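Local coordinates for protein 8-amino-8-demethylriboflavin N,N-dimethyltransferase (Streptomyces davawensis, PDB 4D7K) that catalyses the S-adenosylmethionine-dependent double N-methylation of 8-amino-8-demethylriboflavin, the last two steps in making the antibiotic roseoflavin, at residues A[328-331]-A[337-340]; A[177-182]-A[280-285]; A[51-56]-A[61-66]. One frame throughout, in Å; residues are numbered along the deposited sequence.

Overall arrangement
Contacts 1 and 2 sit together in the catalytic domain, their centres 11 Å apart; the centre of contact 3 is about 50 Å from each of theirs, in the dimerisation domain across the chain's centre. Contact 1 pairs the last two strands of the large mixed sheet and is partly buried; contact 2, buried, packs the loop before strand 181-185 against strand 280-285, across strand 247-251. They meet directly, Ile340 N lying 2.8 Å from Ile283 O, and Glu341 binds His331, Arg178 and Arg280 alike. Contact 3, also buried, is a corner between two helices beside the second subunit. Backbone bonds dominate contact 1, aromatic and arginine packing contact 2, and one leucine methyl contact 3.

Contact 1: residues A[328-331]-A[337-340]; sequences VGIH and WAVI
Ile330 and His331 run against Ile340 and Val339 as neighbouring antiparallel strands, 4.5 Å between axes and 167° between their directions. His331 and Val339 form the hydrogen-bonded pair: His331 N donates a hydrogen bond to Val339 O at 2.9 Å, and Val339 N returns a bond to His331 O at 2.7 Å. The two bonds differ in shape, since His331 O receives its donor in the carbonyl plane while Val339 O is approached from 36° above its own. Ile330 and Ile340 make the adjoining non-hydrogen-bonded pair.

On the face that carries the isoleucines, Ile330 holds CG1 beside its backbone N (chi1 -58°), which turns CG2 anti to that N and out towards the partner strand. CG2 lies 3.8 Å from Ala338 CB and 4.3 Å from Ile340 CG1, so one methyl touches both residues. The opposite face bears His331 and Val339. Here the imidazole brings an edge to the partner strand, with CD2 3.4 Å from Val339 O and the oxygen close to the ring plane. NE2 is hydrogen-bonded to Glu341, further along the partner strand, and Phe174 meets the imidazole edge-to-face.

This is the C-terminal beta hairpin of the class I methyltransferase sheet, in which strand 337-344 enters antiparallel beside 280-285 and strand 325-333 forms the outer edge. A classic beta bulge, Val328 and Gly329 both opposite Glu341, interrupts the pairing just before Ile330.

Val339 O thus has the His331 amide and a polarised ring C-H close by, and the Glu341 bond at NE2, next to CD2, helps to fix the ring's rotation. The backbone pair and that bond tie the histidine to strand 337-344, and the carboxylate probably favours a proton on NE2.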
loop_
_atom_site.group_PDB
_atom_site.type_symbol
_atom_site.label_atom_id
_atom_site.label_comp_id
_atom_site.label_asym_id
_atom_site.label_seq_id
_atom_site.Cartn_x
_atom_site.Cartn_y
_atom_site.Cartn_z
ATOM N N VAL A 328 36.191 4.457 12.132
ATOM C CA VAL A 328 37.097 3.757 11.232
ATOM C C VAL A 328 36.452 3.644 9.857
ATOM O O VAL A 328 37.115 3.793 8.831
ATOM C CB VAL A 328 37.454 2.354 11.764
ATOM C CG1 VAL A 328 38.336 1.611 10.780
ATOM C CG2 VAL A 328 38.139 2.467 13.109
ATOM N N GLY A 329 35.147 3.396 9.848
ATOM C CA GLY A 329 34.396 3.320 8.610
ATOM C C GLY A 329 32.923 3.037 8.831
ATOM O O GLY A 329 32.534 2.494 9.862
ATOM N N ILE A 330 32.099 3.415 7.861
ATOM C CA ILE A 330 30.678 3.094 7.893
ATOM C C ILE A 330 30.364 2.100 6.780
ATOM O O ILE A 330 30.210 2.477 5.617
ATOM C CB ILE A 330 29.808 4.354 7.742
ATOM C CG1 ILE A 330 30.139 5.355 8.853
ATOM C CG2 ILE A 330 28.330 3.990 7.753
ATOM C CD1 ILE A 330 29.289 6.607 8.831
ATOM N N HIS A 331 30.290 0.824 7.143
ATOM C CA HIS A 331 30.130 -0.241 6.160
ATOM C C HIS A 331 28.664 -0.493 5.852
ATOM O O HIS A 331 27.876 -0.761 6.757
ATOM C CB HIS A 331 30.784 -1.530 6.654
ATOM C CG HIS A 331 32.150 -1.334 7.228
ATOM N ND1 HIS A 331 33.302 -1.585 6.511
ATOM C CD2 HIS A 331 32.555 -0.916 8.451
ATOM C CE1 HIS A 331 34.355 -1.329 7.268
ATOM N NE2 HIS A 331 33.928 -0.921 8.451
ATOM N N TRP A 337 20.587 -0.486 6.282
ATOM C CA TRP A 337 21.389 -0.402 7.487
ATOM C C TRP A 337 22.877 -0.336 7.188
ATOM O O TRP A 337 23.318 -0.591 6.068
ATOM C CB TRP A 337 21.088 -1.598 8.392
ATOM C CG TRP A 337 19.623 -1.847 8.552
ATOM C CD1 TRP A 337 18.912 -2.898 8.053
ATOM C CD2 TRP A 337 18.681 -1.020 9.246
ATOM N NE1 TRP A 337 17.588 -2.782 8.399
ATOM C CE2 TRP A 337 17.418 -1.634 9.132
ATOM C CE3 TRP A 337 18.783 0.182 9.958
ATOM C CZ2 TRP A 337 16.266 -1.090 9.697
ATOM C CZ3 TRP A 337 17.636 0.723 10.518
ATOM C CH2 TRP A 337 16.395 0.086 10.386
ATOM N N ALA A 338 23.645 0.015 8.208
ATOM C CA ALA A 338 25.086 0.109 8.080
ATOM C C ALA A 338 25.749 -0.249 9.400
ATOM O O ALA A 338 25.145 -0.110 10.464
ATOM C CB ALA A 338 25.490 1.508 7.643
ATOM N N VAL A 339 26.986 -0.718 9.331
ATOM C CA VAL A 339 27.756 -0.943 10.540
ATOM C C VAL A 339 28.779 0.169 10.712
ATOM O O VAL A 339 29.736 0.269 9.944
ATOM C CB VAL A 339 28.465 -2.302 10.524
ATOM C CG1 VAL A 339 29.343 -2.453 11.757
ATOM C CG2 VAL A 339 27.444 -3.419 10.462
ATOM N N ILE A 340 28.557 1.018 11.709
ATOM C CA ILE A 340 29.497 2.081 12.030
ATOM C C ILE A 340 30.604 1.522 12.909
ATOM O O ILE A 340 30.384 1.233 14.078
ATOM C CB ILE A 340 28.812 3.258 12.754
ATOM C CG1 ILE A 340 27.622 3.770 11.941
ATOM C CG2 ILE A 340 29.808 4.385 13.007
ATOM C CD1 ILE A 340 26.880 4.923 12.600
#

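Contact 2: residues A[177-182]-A[280-285]; sequences GRFTRF and RLLILD
Arg280 lays the first carbons of its side chain against the ring of Phe179, on the sheet of a Rossmann-like class I methyltransferase. Strand 280-285 and the strand entered at Arg181 are not neighbours there: 247-251 runs between them, and Phe179 reaches across it, resting on Ala247.

At the start of the strand, Arg280 CG is 3.6 Å from Phe179 CZ and 3.8 Å from CE1, with CB almost as near, so the touch is made by methylenes at the outer end of the ring. The Arg280 chain bends at chi2 (-71°), which turns the guanidinium away from the ring, towards Glu341, the two planes 63° apart. There NE forms a salt bridge with Glu341, whose same carboxylate oxygen, OE2, also binds Arg178 NH2. One acid thus draws the two arginines together, and its negative charge probably offsets their mutual proximity.

Two residues on, Leu282 comes up on the same face of the strand. Its CD1 lies 4.4 Å from Phe179 CE2, a looser apolar touch at the next part of the ring, and its side chain also meets Phe174 and Glu341. Further along, Ile283 and Asp285 give their carbonyls to the backbone of Ile340 and Ala338, joining this strand to the C-terminal hairpin.

Arg178 lies over one face of the ring, while the Arg280 methylenes meet its CZ/CE1 end. The extended Arg178 chain runs alongside Phe179, placing CG 3.8 Å above that face, towards the rim, and bringing Phe179 CZ over the centre of the guanidinium at the same height. The two guanidinium planes stand 76° apart, with Arg280 NE near the plane of the Arg178 group and 4.0 Å from Arg178 NH2.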
loop_
_atom_site.group_PDB
_atom_site.type_symbol
_atom_site.label_atom_id
_atom_site.label_comp_id
_atom_site.label_asym_id
_atom_site.label_seq_id
_atom_site.Cartn_x
_atom_site.Cartn_y
_atom_site.Cartn_z
ATOM N N GLY A 177 33.788 -12.098 12.638
ATOM C CA GLY A 177 34.655 -13.215 12.966
ATOM C C GLY A 177 36.027 -12.853 13.508
ATOM O O GLY A 177 36.786 -13.735 13.911
ATOM N N ARG A 178 36.356 -11.566 13.524
ATOM C CA ARG A 178 37.652 -11.142 14.043
ATOM C C ARG A 178 37.537 -10.634 15.479
ATOM O O ARG A 178 38.468 -10.029 16.007
ATOM C CB ARG A 178 38.280 -10.071 13.140
ATOM C CG ARG A 178 37.546 -8.735 13.069
ATOM C CD ARG A 178 38.178 -7.851 11.993
ATOM N NE ARG A 178 37.687 -6.475 12.005
ATOM C CZ ARG A 178 38.287 -5.474 12.642
ATOM N NH1 ARG A 178 39.399 -5.698 13.327
ATOM N NH2 ARG A 178 37.778 -4.249 12.598
ATOM N N PHE A 179 36.393 -10.891 16.107
ATOM C CA PHE A 179 36.207 -10.577 17.521
ATOM C C PHE A 179 35.841 -11.844 18.284
ATOM O O PHE A 179 35.267 -12.773 17.717
ATOM C CB PHE A 179 35.131 -9.503 17.707
ATOM C CG PHE A 179 35.425 -8.226 16.979
ATOM C CD1 PHE A 179 36.372 -7.338 17.462
ATOM C CD2 PHE A 179 34.757 -7.913 15.805
ATOM C CE1 PHE A 179 36.649 -6.164 16.790
ATOM C CE2 PHE A 179 35.027 -6.741 15.130
ATOM C CZ PHE A 179 35.976 -5.865 15.623
ATOM N N THR A 180 36.175 -11.882 19.569
ATOM C CA THR A 180 35.987 -13.095 20.358
ATOM C C THR A 180 35.061 -12.906 21.553
ATOM O O THR A 180 34.670 -13.878 22.201
ATOM C CB THR A 180 37.329 -13.638 20.875
ATOM O OG1 THR A 180 37.081 -14.698 21.804
ATOM C CG2 THR A 180 38.116 -12.538 21.571
ATOM N N ARG A 181 34.716 -11.660 21.853
ATOM C CA ARG A 181 33.806 -11.387 22.957
ATOM C C ARG A 181 32.883 -10.212 22.644
ATOM O O ARG A 181 33.319 -9.065 22.542
ATOM C CB ARG A 181 34.585 -11.121 24.245
ATOM C CG ARG A 181 33.708 -11.151 25.482
ATOM C CD ARG A 181 34.507 -10.939 26.754
ATOM N NE ARG A 181 33.634 -10.905 27.924
ATOM C CZ ARG A 181 34.006 -10.474 29.123
ATOM N NH1 ARG A 181 35.243 -10.032 29.319
ATOM N NH2 ARG A 181 33.140 -10.478 30.127
ATOM N N PHE A 182 31.598 -10.513 22.501
ATOM C CA PHE A 182 30.619 -9.518 22.102
ATOM C C PHE A 182 29.825 -8.987 23.285
ATOM O O PHE A 182 29.511 -9.723 24.219
ATOM C CB PHE A 182 29.672 -10.110 21.058
ATOM C CG PHE A 182 30.367 -10.603 19.825
ATOM C CD1 PHE A 182 30.848 -11.900 19.756
ATOM C CD2 PHE A 182 30.544 -9.767 18.735
ATOM C CE1 PHE A 182 31.493 -12.356 18.621
ATOM C CE2 PHE A 182 31.187 -10.215 17.594
ATOM C CZ PHE A 182 31.663 -11.513 17.538
ATOM N N ARG A 280 36.559 -2.736 19.319
ATOM C CA ARG A 280 35.701 -1.840 18.554
ATOM C C ARG A 280 34.334 -1.626 19.191
ATOM O O ARG A 280 33.811 -2.491 19.896
ATOM C CB ARG A 280 35.502 -2.370 17.130
ATOM C CG ARG A 280 36.757 -2.397 16.278
ATOM C CD ARG A 280 37.200 -1.001 15.885
ATOM N NE ARG A 280 38.347 -1.035 14.984
ATOM C CZ ARG A 280 39.615 -0.964 15.376
ATOM N NH1 ARG A 280 39.917 -0.849 16.662
ATOM N NH2 ARG A 280 40.586 -1.005 14.476
ATOM N N LEU A 281 33.773 -0.450 18.933
ATOM C CA LEU A 281 32.364 -0.184 19.179
ATOM C C LEU A 281 31.658 -0.189 17.830
ATOM O O LEU A 281 31.978 0.616 16.960
ATOM C CB LEU A 281 32.165 1.154 19.895
ATOM C CG LEU A 281 30.737 1.701 19.970
ATOM C CD1 LEU A 281 29.803 0.722 20.668
ATOM C CD2 LEU A 281 30.724 3.047 20.678
ATOM N N LEU A 282 30.721 -1.114 17.648
ATOM C CA LEU A 282 29.997 -1.221 16.384
ATOM C C LEU A 282 28.572 -0.705 16.539
ATOM O O LEU A 282 27.773 -1.288 17.269
ATOM C CB LEU A 282 29.980 -2.671 15.891
ATOM C CG LEU A 282 31.311 -3.428 15.928
ATOM C CD1 LEU A 282 31.109 -4.866 15.488
ATOM C CD2 LEU A 282 32.373 -2.739 15.069
ATOM N N ILE A 283 28.258 0.391 15.860
ATOM C CA ILE A 283 26.915 0.949 15.934
ATOM C C ILE A 283 26.117 0.593 14.686
ATOM O O ILE A 283 26.481 0.954 13.569
ATOM C CB ILE A 283 26.938 2.476 16.117
ATOM C CG1 ILE A 283 27.761 2.848 17.352
ATOM C CG2 ILE A 283 25.520 3.013 16.258
ATOM C CD1 ILE A 283 27.776 4.330 17.657
ATOM N N LEU A 284 25.027 -0.133 14.891
ATOM C CA LEU A 284 24.189 -0.584 13.794
ATOM C C LEU A 284 23.000 0.359 13.645
ATOM O O LEU A 284 22.188 0.498 14.556
ATOM C CB LEU A 284 23.723 -2.025 14.029
ATOM C CG LEU A 284 24.681 -3.179 13.691
ATOM C CD1 LEU A 284 26.023 -3.054 14.392
ATOM C CD2 LEU A 284 24.042 -4.513 14.034
ATOM N N ASP A 285 22.909 1.016 12.494
ATOM C CA ASP A 285 21.871 2.014 12.277
ATOM C C ASP A 285 21.749 2.357 10.799
ATOM O O ASP A 285 22.546 1.904 9.977
ATOM C CB ASP A 285 22.173 3.281 13.088
ATOM C CG ASP A 285 20.929 4.105 13.388
ATOM O OD1 ASP A 285 19.855 3.813 12.821
ATOM O OD2 ASP A 285 21.028 5.057 14.191
#

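Contact 3: residues A[51-56]-A[61-66]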
loop_
_atom_site.group_PDB
_atom_site.type_symbol
_atom_site.label_atom_id
_atom_site.label_comp_id
_atom_site.label_asym_id
_atom_site.label_seq_id
_atom_site.Cartn_x
_atom_site.Cartn_y
_atom_site.Cartn_z
ATOM N N ASP A 51 -18.331 -23.028 5.656
ATOM C CA ASP A 51 -17.643 -23.359 6.903
ATOM C C ASP A 51 -16.910 -22.142 7.463
ATOM O O ASP A 51 -16.993 -21.840 8.654
ATOM C CB ASP A 51 -16.648 -24.505 6.694
ATOM C CG ASP A 51 -17.326 -25.844 6.456
ATOM O OD1 ASP A 51 -18.506 -26.005 6.843
ATOM O OD2 ASP A 51 -16.665 -26.745 5.890
ATOM N N LEU A 52 -16.181 -21.452 6.596
ATOM C CA LEU A 52 -15.419 -20.282 7.005
ATOM C C LEU A 52 -16.360 -19.153 7.422
ATOM O O LEU A 52 -16.029 -18.344 8.290
ATOM C CB LEU A 52 -14.486 -19.837 5.879
ATOM C CG LEU A 52 -13.412 -20.873 5.536
ATOM C CD1 LEU A 52 -12.665 -20.509 4.268
ATOM C CD2 LEU A 52 -12.446 -21.039 6.695
ATOM N N ALA A 53 -17.546 -19.119 6.820
ATOM C CA ALA A 53 -18.542 -18.110 7.176
ATOM C C ALA A 53 -19.020 -18.296 8.616
ATOM O O ALA A 53 -19.127 -17.330 9.377
ATOM C CB ALA A 53 -19.719 -18.159 6.215
ATOM N N ALA A 54 -19.305 -19.541 8.983
ATOM C CA ALA A 54 -19.760 -19.858 10.335
ATOM C C ALA A 54 -18.628 -19.702 11.339
ATOM O O ALA A 54 -18.842 -19.265 12.469
ATOM C CB ALA A 54 -20.327 -21.272 10.391
ATOM N N ALA A 55 -17.421 -20.058 10.916
ATOM C CA ALA A 55 -16.246 -19.970 11.774
ATOM C C ALA A 55 -15.848 -18.527 12.097
ATOM O O ALA A 55 -15.225 -18.267 13.129
ATOM C CB ALA A 55 -15.076 -20.702 11.129
ATOM N N THR A 56 -16.194 -17.596 11.212
ATOM C CA THR A 56 -15.837 -16.190 11.400
ATOM C C THR A 56 -17.057 -15.321 11.718
ATOM O O THR A 56 -16.922 -14.159 12.106
ATOM C CB THR A 56 -15.126 -15.620 10.151
ATOM O OG1 THR A 56 -15.981 -15.744 9.011
ATOM C CG2 THR A 56 -13.824 -16.368 9.876
ATOM N N SER A 61 -21.605 -14.470 1.201
ATOM C CA SER A 61 -21.452 -13.814 -0.092
ATOM C C SER A 61 -20.247 -12.880 -0.150
ATOM O O SER A 61 -19.491 -12.892 -1.122
ATOM C CB SER A 61 -22.719 -13.035 -0.438
ATOM O OG SER A 61 -22.517 -12.232 -1.589
ATOM N N ARG A 62 -20.066 -12.075 0.889
ATOM C CA ARG A 62 -18.975 -11.109 0.907
ATOM C C ARG A 62 -17.651 -11.726 1.371
ATOM O O ARG A 62 -16.577 -11.230 1.025
ATOM C CB ARG A 62 -19.350 -9.909 1.780
ATOM C CG ARG A 62 -20.394 -9.013 1.119
ATOM C CD ARG A 62 -20.674 -7.736 1.897
ATOM N NE ARG A 62 -21.007 -6.635 0.993
ATOM C CZ ARG A 62 -20.292 -5.520 0.881
ATOM N NH1 ARG A 62 -19.217 -5.345 1.637
ATOM N NH2 ARG A 62 -20.657 -4.574 0.025
ATOM N N LEU A 63 -17.723 -12.809 2.140
ATOM C CA LEU A 63 -16.509 -13.509 2.551
ATOM C C LEU A 63 -15.846 -14.147 1.343
ATOM O O LEU A 63 -14.626 -14.085 1.187
ATOM C CB LEU A 63 -16.805 -14.576 3.607
ATOM C CG LEU A 63 -15.580 -15.389 4.045
ATOM C CD1 LEU A 63 -14.559 -14.503 4.754
ATOM C CD2 LEU A 63 -15.975 -16.561 4.926
ATOM N N ARG A 64 -16.662 -14.755 0.486
ATOM C CA ARG A 64 -16.175 -15.393 -0.730
ATOM C C ARG A 64 -15.446 -14.406 -1.631
ATOM O O ARG A 64 -14.405 -14.731 -2.210
ATOM C CB ARG A 64 -17.326 -16.039 -1.503
ATOM C CG ARG A 64 -16.875 -16.744 -2.779
ATOM C CD ARG A 64 -18.033 -17.351 -3.546
ATOM N NE ARG A 64 -18.743 -18.359 -2.766
ATOM C CZ ARG A 64 -19.916 -18.148 -2.183
ATOM N NH1 ARG A 64 -20.507 -16.966 -2.298
ATOM N NH2 ARG A 64 -20.497 -19.113 -1.484
ATOM N N ARG A 65 -15.995 -13.199 -1.745
ATOM C CA ARG A 65 -15.365 -12.148 -2.535
ATOM C C ARG A 65 -14.033 -11.712 -1.918
ATOM O O ARG A 65 -13.062 -11.464 -2.631
ATOM C CB ARG A 65 -16.311 -10.955 -2.678
ATOM C CG ARG A 65 -17.595 -11.297 -3.418
ATOM C CD ARG A 65 -18.610 -10.177 -3.310
ATOM N NE ARG A 65 -18.116 -8.935 -3.896
ATOM C CZ ARG A 65 -18.733 -7.765 -3.781
ATOM N NH1 ARG A 65 -19.865 -7.678 -3.095
ATOM N NH2 ARG A 65 -18.217 -6.681 -4.344
ATOM N N LEU A 66 -13.988 -11.638 -0.593
ATOM C CA LEU A 66 -12.744 -11.353 0.115
ATOM C C LEU A 66 -11.726 -12.486 -0.068
ATOM O O LEU A 66 -10.544 -12.239 -0.317
ATOM C CB LEU A 66 -13.018 -11.132 1.608
ATOM C CG LEU A 66 -11.774 -11.023 2.491
ATOM C CD1 LEU A 66 -10.994 -9.772 2.142
ATOM C CD2 LEU A 66 -12.130 -11.029 3.968
#
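Leu63 holds CG anti to its own backbone N (chi1 178°), which drives the end of its side chain across to Leu52, Ala53 and Thr56; there Thr56 has OG1 in the position between its backbone N and carbonyl carbon (chi1 59°), turned back over the preceding helical turn. A single methyl of Leu63, CD2, makes all the contacts. It lies 3.5 Å from Ala53 N and 3.6 Å from Leu52 C, so it presses on the peptide link between those residues. Leu52 CB is 3.7 Å from it and Ala53 CB 4.3 Å, and Thr56 OG1 completes the seat at 4.2 Å.

Segments 51-56 and 61-66, from helices 49-56 and 60-72, cross at 107° with 9.8 Å between their axes, and a short turn joins the helices. This is the helix-turn-helix corner of the winged-helix dimerisation domain of these O-methyltransferases, and beside the small Ala53 the leucine methyl comes right up to the first helix's backbone. The second helix also meets the second subunit: Arg65 forms a salt bridge with Asp299 of that subunit, and Leu63 itself packs on its Val124.

Next to the methyl, Thr56 OG1 donates a hydrogen bond to Leu52 O at 2.7 Å, reaching the oxygen a little off the carbonyl plane. The backbone N of Thr56 adds a weak bond to the same oxygen. OG1 is further hydrogen-bonded to Ser58 in the turn.

The corner sets a hydrocarbon methyl against helix backbone and small side chains, while its polar hydroxyl is engaged within the first helix and the turn. With its hydroxyl proton committed to Leu52 O, Thr56 presents OG1 beside that methyl probably at little cost, and Leu63 joins the helix corner to the dimer interface.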